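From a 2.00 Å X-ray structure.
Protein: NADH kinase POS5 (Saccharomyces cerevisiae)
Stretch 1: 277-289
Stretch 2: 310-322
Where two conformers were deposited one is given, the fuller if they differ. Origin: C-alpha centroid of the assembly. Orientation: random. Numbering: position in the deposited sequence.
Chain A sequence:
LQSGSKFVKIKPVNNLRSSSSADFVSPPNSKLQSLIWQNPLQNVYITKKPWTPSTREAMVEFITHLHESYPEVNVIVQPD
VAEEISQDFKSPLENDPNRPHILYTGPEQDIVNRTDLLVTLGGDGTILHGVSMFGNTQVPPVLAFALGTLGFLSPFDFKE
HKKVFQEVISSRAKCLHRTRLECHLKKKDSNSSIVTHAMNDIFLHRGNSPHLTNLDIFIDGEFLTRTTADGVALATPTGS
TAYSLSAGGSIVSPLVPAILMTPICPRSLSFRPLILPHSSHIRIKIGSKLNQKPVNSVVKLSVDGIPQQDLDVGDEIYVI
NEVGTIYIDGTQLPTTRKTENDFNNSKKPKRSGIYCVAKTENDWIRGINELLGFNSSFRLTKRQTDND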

ATOM      1  N   PRO A 277     -19.271  -9.727   1.713  1.00 19.74           N
ATOM      2  CA  PRO A 277     -20.693  -9.502   1.935  1.00 20.33           C
ATOM      3  C   PRO A 277     -21.048  -9.583   3.411  1.00 20.65           C
ATOM      4  O   PRO A 277     -20.435 -10.366   4.151  1.00 20.29           O
ATOM      5  CB  PRO A 277     -21.342 -10.696   1.225  1.00 21.43           C
ATOM      6  CG  PRO A 277     -20.370 -11.137   0.261  1.00 20.76           C
ATOM      7  CD  PRO A 277     -19.050 -10.923   0.884  1.00 19.92           C
ATOM      8  N   HIS A 278     -22.046  -8.812   3.835  1.00 20.30           N
ATOM      9  CA  HIS A 278     -22.500  -8.861   5.224  1.00 21.32           C
ATOM     10  C   HIS A 278     -23.044 -10.249   5.585  1.00 20.82           C
ATOM     11  O   HIS A 278     -23.043 -10.634   6.748  1.00 20.54           O
ATOM     12  CB  HIS A 278     -23.546  -7.770   5.504  1.00 21.78           C
ATOM     13  CG  HIS A 278     -24.921  -8.127   5.048  1.00 24.81           C
ATOM     14  ND1 HIS A 278     -25.885  -8.619   5.908  1.00 28.83           N
ATOM     15  CD2 HIS A 278     -25.486  -8.107   3.817  1.00 27.16           C
ATOM     16  CE1 HIS A 278     -26.990  -8.869   5.225  1.00 28.40           C
ATOM     17  NE2 HIS A 278     -26.776  -8.564   3.956  1.00 28.91           N
ATOM     18  N   SER A 279     -23.465 -10.994   4.562  1.00 20.71           N
ATOM     19  CA  SER A 279     -24.025 -12.341   4.699  1.00 21.54           C
ATOM     20  C   SER A 279     -22.989 -13.450   4.920  1.00 21.65           C
ATOM     21  O   SER A 279     -23.356 -14.609   5.160  1.00 22.04           O
ATOM     22  CB  SER A 279     -24.858 -12.661   3.451  1.00 21.71           C
ATOM     23  OG  SER A 279     -24.068 -12.506   2.258  1.00 22.58           O
ATOM     24  N   SER A 280     -21.703 -13.100   4.842  1.00 21.53           N
ATOM     25  CA  SER A 280     -20.592 -14.069   4.904  1.00 21.61           C
ATOM     26  C   SER A 280     -20.498 -14.850   6.210  1.00 21.53           C
ATOM     27  O   SER A 280     -20.845 -14.342   7.259  1.00 21.56           O
ATOM     28  CB  SER A 280     -19.257 -13.356   4.694  1.00 21.57           C
ATOM     29  OG  SER A 280     -19.167 -12.846   3.387  1.00 21.36           O
ATOM     30  N   HIS A 281     -19.996 -16.078   6.110  1.00 21.46           N
ATOM     31  CA  HIS A 281     -19.726 -16.943   7.245  1.00 21.95           C
ATOM     32  C   HIS A 281     -18.212 -17.127   7.253  1.00 21.53           C
ATOM     33  O   HIS A 281     -17.632 -17.642   6.289  1.00 21.78           O
ATOM     34  CB  HIS A 281     -20.448 -18.283   7.037  1.00 22.82           C
ATOM     35  CG  HIS A 281     -20.177 -19.301   8.100  1.00 24.82           C
ATOM     36  ND1 HIS A 281     -19.099 -20.161   8.049  1.00 26.96           N
ATOM     37  CD2 HIS A 281     -20.850 -19.607   9.237  1.00 27.61           C
ATOM     38  CE1 HIS A 281     -19.117 -20.950   9.112  1.00 27.73           C
ATOM     39  NE2 HIS A 281     -20.171 -20.635   9.849  1.00 26.35           N
ATOM     40  N   ILE A 282     -17.567 -16.670   8.312  1.00 20.80           N
ATOM     41  CA  ILE A 282     -16.113 -16.678   8.375  1.00 20.38           C
ATOM     42  C   ILE A 282     -15.676 -17.579   9.507  1.00 20.44           C
ATOM     43  O   ILE A 282     -16.170 -17.451  10.633  1.00 20.42           O
ATOM     44  CB  ILE A 282     -15.531 -15.256   8.595  1.00 20.20           C
ATOM     45  CG1 ILE A 282     -16.017 -14.306   7.481  1.00 20.66           C
ATOM     46  CG2 ILE A 282     -13.982 -15.307   8.646  1.00 19.58           C
ATOM     47  CD1 ILE A 282     -15.744 -12.816   7.719  1.00 19.18           C
ATOM     48  N   ARG A 283     -14.775 -18.501   9.196  1.00 20.16           N
ATOM     49  CA  ARG A 283     -14.162 -19.344  10.206  1.00 21.07           C
ATOM     50  C   ARG A 283     -12.654 -19.216  10.106  1.00 21.04           C
ATOM     51  O   ARG A 283     -12.087 -19.320   9.002  1.00 21.04           O
ATOM     52  CB  ARG A 283     -14.600 -20.815  10.035  1.00 21.24           C
ATOM     53  CG  ARG A 283     -13.925 -21.791  11.012  1.00 23.22           C
ATOM     54  CD  ARG A 283     -14.514 -23.193  10.894  1.00 24.94           C
ATOM     55  NE  ARG A 283     -14.214 -23.835   9.617  1.00 26.36           N
ATOM     56  CZ  ARG A 283     -13.261 -24.745   9.442  1.00 27.21           C
ATOM     57  NH1 ARG A 283     -12.499 -25.124  10.464  1.00 27.60           N
ATOM     58  NH2 ARG A 283     -13.068 -25.281   8.246  1.00 26.92           N
ATOM     59  N   ILE A 284     -12.018 -18.978  11.255  1.00 21.04           N
ATOM     60  CA  ILE A 284     -10.558 -18.921  11.348  1.00 21.11           C
ATOM     61  C   ILE A 284     -10.034 -19.915  12.400  1.00 21.78           C
ATOM     62  O   ILE A 284     -10.387 -19.831  13.574  1.00 21.65           O
ATOM     63  CB  ILE A 284     -10.041 -17.476  11.621  1.00 20.93           C
ATOM     64  CG1 ILE A 284     -10.534 -16.512  10.526  1.00 19.90           C
ATOM     65  CG2 ILE A 284      -8.499 -17.467  11.740  1.00 20.64           C
ATOM     66  CD1 ILE A 284     -10.099 -15.048  10.712  1.00 20.30           C
ATOM     67  N   LYS A 285      -9.232 -20.874  11.945  1.00 22.46           N
ATOM     68  CA  LYS A 285      -8.637 -21.873  12.816  1.00 23.56           C
ATOM     69  C   LYS A 285      -7.155 -21.562  13.048  1.00 23.77           C
ATOM     70  O   LYS A 285      -6.422 -21.247  12.102  1.00 23.30           O
ATOM     71  CB  LYS A 285      -8.792 -23.257  12.195  1.00 23.91           C
ATOM     72  CG  LYS A 285      -8.419 -24.419  13.116  1.00 26.50           C
ATOM     73  CD  LYS A 285      -8.757 -25.751  12.426  1.00 30.60           C
ATOM     74  CE  LYS A 285      -8.492 -26.948  13.338  1.00 32.62           C
ATOM     75  NZ  LYS A 285      -8.701 -28.231  12.584  1.00 34.94           N
ATOM     76  N   ILE A 286      -6.737 -21.634  14.310  1.00 23.81           N
ATOM     77  CA  ILE A 286      -5.348 -21.412  14.695  1.00 24.96           C
ATOM     78  C   ILE A 286      -4.527 -22.646  14.318  1.00 26.43           C
ATOM     79  O   ILE A 286      -4.744 -23.732  14.869  1.00 25.15           O
ATOM     80  CB  ILE A 286      -5.215 -21.135  16.229  1.00 24.79           C
ATOM     81  CG1 ILE A 286      -6.235 -20.082  16.704  1.00 24.96           C
ATOM     82  CG2 ILE A 286      -3.782 -20.768  16.600  1.00 25.01           C
ATOM     83  CD1 ILE A 286      -6.178 -18.708  15.969  1.00 23.85           C
ATOM     84  N   GLY A 287      -3.617 -22.479  13.360  1.00 27.65           N
ATOM     85  CA  GLY A 287      -2.752 -23.570  12.915  1.00 30.83           C
ATOM     86  C   GLY A 287      -1.333 -23.421  13.432  1.00 33.36           C
ATOM     87  O   GLY A 287      -1.064 -22.620  14.324  1.00 32.85           O
ATOM     88  N   SER A 288      -0.426 -24.209  12.872  1.00 36.30           N
ATOM     89  CA  SER A 288       0.998 -24.099  13.175  1.00 39.46           C
ATOM     90  C   SER A 288       1.771 -24.660  11.992  1.00 41.54           C
ATOM     91  O   SER A 288       1.176 -25.250  11.090  1.00 41.69           O
ATOM     92  CB  SER A 288       1.342 -24.871  14.454  1.00 39.31           C
ATOM     93  OG  SER A 288       1.070 -26.252  14.294  1.00 39.77           O
ATOM     94  N   LYS A 289       3.087 -24.463  11.984  1.00 44.79           N
ATOM     95  CA  LYS A 289       3.962 -25.119  11.001  1.00 47.86           C
ATOM     96  C   LYS A 289       4.538 -26.413  11.581  1.00 49.70           C
ATOM     97  O   LYS A 289       4.704 -26.530  12.799  1.00 49.99           O
ATOM     98  CB  LYS A 289       5.077 -24.178  10.508  1.00 48.15           C
ATOM     99  CG  LYS A 289       5.260 -22.893  11.322  1.00 49.37           C
ATOM    100  CD  LYS A 289       6.048 -23.125  12.609  1.00 51.20           C
ATOM    101  CE  LYS A 289       5.529 -22.227  13.724  1.00 52.21           C
ATOM    102  NZ  LYS A 289       4.225 -22.714  14.281  1.00 53.29           N
ATOM    103  N   ASP A 310      -6.015 -15.854  25.453  1.00 35.42           N
ATOM    104  CA  ASP A 310      -4.994 -16.421  24.616  1.00 35.19           C
ATOM    105  C   ASP A 310      -5.571 -17.701  24.057  1.00 34.47           C
ATOM    106  O   ASP A 310      -6.304 -18.418  24.749  1.00 34.77           O
ATOM    107  CB  ASP A 310      -3.723 -16.632  25.419  1.00 35.73           C
ATOM    108  CG  ASP A 310      -3.183 -15.326  25.949  1.00 37.73           C
ATOM    109  OD1 ASP A 310      -3.749 -14.278  25.565  1.00 39.52           O
ATOM    110  OD2 ASP A 310      -2.218 -15.331  26.737  1.00 39.77           O
ATOM    111  N   LEU A 311      -5.302 -17.938  22.778  1.00 33.09           N
ATOM    112  CA  LEU A 311      -5.812 -19.106  22.082  1.00 31.58           C
ATOM    113  C   LEU A 311      -4.677 -20.057  21.765  1.00 30.99           C
ATOM    114  O   LEU A 311      -3.511 -19.650  21.659  1.00 30.90           O
ATOM    115  CB  LEU A 311      -6.554 -18.716  20.796  1.00 31.31           C
ATOM    116  CG  LEU A 311      -7.772 -17.788  20.861  1.00 30.83           C
ATOM    117  CD1 LEU A 311      -8.477 -17.751  19.495  1.00 29.56           C
ATOM    118  CD2 LEU A 311      -8.745 -18.181  21.971  1.00 29.01           C
ATOM    119  N   ASP A 312      -5.039 -21.327  21.620  1.00 30.24           N
ATOM    120  CA  ASP A 312      -4.107 -22.406  21.331  1.00 29.93           C
ATOM    121  C   ASP A 312      -4.332 -22.931  19.917  1.00 29.26           C
ATOM    122  O   ASP A 312      -5.403 -22.750  19.338  1.00 29.15           O
ATOM    123  CB  ASP A 312      -4.296 -23.553  22.344  1.00 29.95           C
ATOM    124  CG  ASP A 312      -4.382 -23.053  23.786  1.00 31.58           C
ATOM    125  OD1 ASP A 312      -3.556 -22.201  24.177  1.00 33.20           O
ATOM    126  OD2 ASP A 312      -5.281 -23.500  24.525  1.00 33.97           O
ATOM    127  N   VAL A 313      -3.310 -23.580  19.371  1.00 28.90           N
ATOM    128  CA  VAL A 313      -3.432 -24.313  18.116  1.00 28.76           C
ATOM    129  C   VAL A 313      -4.637 -25.250  18.199  1.00 28.43           C
ATOM    130  O   VAL A 313      -4.769 -26.016  19.161  1.00 28.00           O
ATOM    131  CB  VAL A 313      -2.133 -25.113  17.825  1.00 29.21           C
ATOM    132  CG1 VAL A 313      -2.335 -26.118  16.694  1.00 29.50           C
ATOM    133  CG2 VAL A 313      -0.985 -24.164  17.507  1.00 29.12           C
ATOM    134  N   GLY A 314      -5.521 -25.159  17.205  1.00 27.61           N
ATOM    135  CA  GLY A 314      -6.732 -25.962  17.156  1.00 26.74           C
ATOM    136  C   GLY A 314      -8.010 -25.230  17.527  1.00 26.38           C
ATOM    137  O   GLY A 314      -9.098 -25.674  17.156  1.00 26.85           O
ATOM    138  N   ASP A 315      -7.892 -24.126  18.269  1.00 25.23           N
ATOM    139  CA  ASP A 315      -9.036 -23.265  18.560  1.00 24.22           C
ATOM    140  C   ASP A 315      -9.544 -22.669  17.235  1.00 23.96           C
ATOM    141  O   ASP A 315      -8.777 -22.537  16.280  1.00 23.70           O
ATOM    142  CB  ASP A 315      -8.639 -22.123  19.514  1.00 23.83           C
ATOM    143  CG  ASP A 315      -8.305 -22.600  20.943  1.00 24.52           C
ATOM    144  OD1 ASP A 315      -8.466 -23.796  21.264  1.00 23.79           O
ATOM    145  OD2 ASP A 315      -7.855 -21.759  21.751  1.00 25.02           O
ATOM    146  N   GLU A 316     -10.830 -22.337  17.175  1.00 23.72           N
ATOM    147  CA  GLU A 316     -11.394 -21.625  16.020  1.00 24.00           C
ATOM    148  C   GLU A 316     -12.287 -20.508  16.482  1.00 23.13           C
ATOM    149  O   GLU A 316     -12.957 -20.627  17.526  1.00 23.21           O
ATOM    150  CB  GLU A 316     -12.274 -22.528  15.159  1.00 24.50           C
ATOM    151  CG  GLU A 316     -11.681 -23.819  14.673  1.00 27.69           C
ATOM    152  CD  GLU A 316     -12.756 -24.706  14.074  1.00 30.93           C
ATOM    153  OE1 GLU A 316     -13.912 -24.626  14.535  1.00 33.18           O
ATOM    154  OE2 GLU A 316     -12.461 -25.481  13.146  1.00 34.81           O
ATOM    155  N   ILE A 317     -12.329 -19.435  15.695  1.00 22.05           N
ATOM    156  CA  ILE A 317     -13.392 -18.449  15.821  1.00 21.68           C
ATOM    157  C   ILE A 317     -14.290 -18.474  14.590  1.00 21.84           C
ATOM    158  O   ILE A 317     -13.814 -18.687  13.478  1.00 21.10           O
ATOM    159  CB  ILE A 317     -12.869 -16.998  16.104  1.00 21.75           C
ATOM    160  CG1 ILE A 317     -11.880 -16.522  15.021  1.00 21.24           C
ATOM    161  CG2 ILE A 317     -12.222 -16.923  17.501  1.00 21.18           C
ATOM    162  CD1 ILE A 317     -11.561 -15.006  15.096  1.00 19.67           C
ATOM    163  N   TYR A 318     -15.590 -18.281  14.820  1.00 21.72           N
ATOM    164  CA  TYR A 318     -16.585 -18.111  13.770  1.00 22.46           C
ATOM    165  C   TYR A 318     -17.079 -16.678  13.847  1.00 22.42           C
ATOM    166  O   TYR A 318     -17.415 -16.190  14.931  1.00 23.26           O
ATOM    167  CB  TYR A 318     -17.772 -19.056  13.967  1.00 23.08           C
ATOM    168  CG  TYR A 318     -17.441 -20.517  13.832  1.00 24.92           C
ATOM    169  CD1 TYR A 318     -17.833 -21.241  12.704  1.00 27.01           C
ATOM    170  CD2 TYR A 318     -16.733 -21.184  14.837  1.00 27.45           C
ATOM    171  CE1 TYR A 318     -17.525 -22.604  12.584  1.00 28.50           C
ATOM    172  CE2 TYR A 318     -16.429 -22.540  14.730  1.00 27.74           C
ATOM    173  CZ  TYR A 318     -16.827 -23.240  13.606  1.00 29.81           C
ATOM    174  OH  TYR A 318     -16.498 -24.570  13.511  1.00 31.25           O
ATOM    175  N   VAL A 319     -17.099 -15.990  12.712  1.00 21.46           N
ATOM    176  CA  VAL A 319     -17.494 -14.590  12.698  1.00 21.17           C
ATOM    177  C   VAL A 319     -18.592 -14.371  11.680  1.00 21.10           C
ATOM    178  O   VAL A 319     -18.456 -14.743  10.508  1.00 20.83           O
ATOM    179  CB  VAL A 319     -16.288 -13.646  12.434  1.00 21.13           C
ATOM    180  CG1 VAL A 319     -16.758 -12.205  12.313  1.00 21.80           C
ATOM    181  CG2 VAL A 319     -15.254 -13.756  13.557  1.00 20.48           C
ATOM    182  N   ILE A 320     -19.686 -13.780  12.145  1.00 21.41           N
ATOM    183  CA  ILE A 320     -20.833 -13.481  11.307  1.00 21.64           C
ATOM    184  C   ILE A 320     -21.372 -12.114  11.710  1.00 22.74           C
ATOM    185  O   ILE A 320     -21.090 -11.615  12.802  1.00 22.59           O
ATOM    186  CB  ILE A 320     -21.997 -14.542  11.464  1.00 21.11           C
ATOM    187  CG1 ILE A 320     -22.416 -14.721  12.939  1.00 21.92           C
ATOM    188  CG2 ILE A 320     -21.637 -15.889  10.823  1.00 21.58           C
ATOM    189  CD1 ILE A 320     -23.802 -15.418  13.134  1.00 21.54           C
ATOM    190  N   ASN A 321     -22.161 -11.515  10.823  0.50 23.18           N
ATOM    191  CA  ASN A 321     -22.945 -10.343  11.159  0.50 24.13           C
ATOM    192  C   ASN A 321     -24.098 -10.763  12.066  0.50 24.88           C
ATOM    193  O   ASN A 321     -24.575 -11.900  11.977  0.50 24.70           O
ATOM    194  CB  ASN A 321     -23.505  -9.719   9.879  0.50 24.06           C
ATOM    195  CG  ASN A 321     -23.907  -8.275  10.064  0.50 24.04           C
ATOM    196  OD1 ASN A 321     -25.000  -7.867   9.673  0.50 24.95           O
ATOM    197  ND2 ASN A 321     -23.024  -7.492  10.667  0.50 23.23           N
ATOM    198  N   GLU A 322     -24.528  -9.857  12.943  1.00 25.42           N
ATOM    199  CA  GLU A 322     -25.686 -10.083  13.815  1.00 27.23           C
ATOM    200  C   GLU A 322     -26.925 -10.588  13.046  1.00 28.25           C
ATOM    201  O   GLU A 322     -27.606 -11.537  13.471  1.00 28.33           O
ATOM    202  CB  GLU A 322     -26.013  -8.790  14.554  1.00 27.15           C
ATOM    203  CG  GLU A 322     -26.928  -8.966  15.736  1.00 29.85           C
ATOM    204  CD  GLU A 322     -27.436  -7.647  16.274  1.00 32.14           C
ATOM    205  OE1 GLU A 322     -26.892  -6.586  15.876  1.00 31.30           O
ATOM    206  OE2 GLU A 322     -28.379  -7.680  17.099  1.00 32.94           O
TER
HETATM  207  O   HOH W   1     -22.680 -12.920   8.411  1.00 21.94           O

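Two strands of NADH kinase POS5 pair antiparallel, with 167° between their N-to-C directions and 4.7 Å between their axes at closest approach; together the two stretches bury 904 Å². Backbone hydrogen bonds set the register. Ile-282 and Val-319 form a reciprocal pair, Ile-282 N to Val-319 O at 3.1 Å and Val-319 N to Ile-282 O at 2.7 Å. Two residues on, Ile-284 N to Ile-317 O and Ile-317 N to Ile-284 O are both 2.9 Å. The next step meets the type II turn from Asp-312 to Asp-315, where the two bonds of Ile-286 go to different residues: its N donates to Asp-315 O (3.0 Å), and its O accepts from Gly-314 N (2.8 Å). The turn is closed by Asp-315 N to Asp-312 O (3.0 Å), and Asp-315 OD2 accepts from Asp-312 N (2.9 Å). Gly-314 has phi/psi of 104/-22°, at which a CB would jam against the carbonyl O of Val-313.

CA-H...O contacts fill in between these bonds. Tyr-318 CA and Glu-316 CA each lie 3.2 Å from a carbonyl, Ile-282 O and Ile-284 O respectively, so these oxygens meet a CA as well as an amide.

The polar side-chain contacts lie on the sheet face that carries Arg-283, Lys-285, Glu-316 and Tyr-318. Arg-283, bridge partner of Tyr-318, reaches diagonally to Glu-316 and makes a salt bridge, NH1 to OE2 at 2.7 Å, the carboxylate oxygen lying near the guanidinium plane. Tyr-318 OH makes a weak 2.8 Å hydrogen bond to Glu-316 OE1, so the two carboxylate oxygens have different partners. Lys-285, with all four chi angles t, packs its aliphatic part on Glu-316, CG to CG at 3.7 Å.

Aromatic contacts centre on Tyr-318. Arg-283 CG sits over one face of its ring, 4.2 Å from the centroid and 17° off the normal, a CH-pi contact. His-281 NE2 approaches the ring edge, 3.7 Å from Tyr-318 CD1; the two rings are oblique, their planes at 66°.

Apolar packing occupies the other face, where Ile-282 CB meets Val-319 CB at 4.2 Å and Ile-284 CB meets Ile-317 CG1 at 4.0 Å. Ile-286, the residue most covered by the opposing stretch, continues the packing with CG1 4.3 Å from Leu-311 CD1.

Beyond the last bridged pair, Ile-282 with Val-319, one water joins the stretches: it donates to His-278 O (2.9 Å) and Ser-280 O (2.6 Å) and accepts from Asn-321 N (2.8 Å).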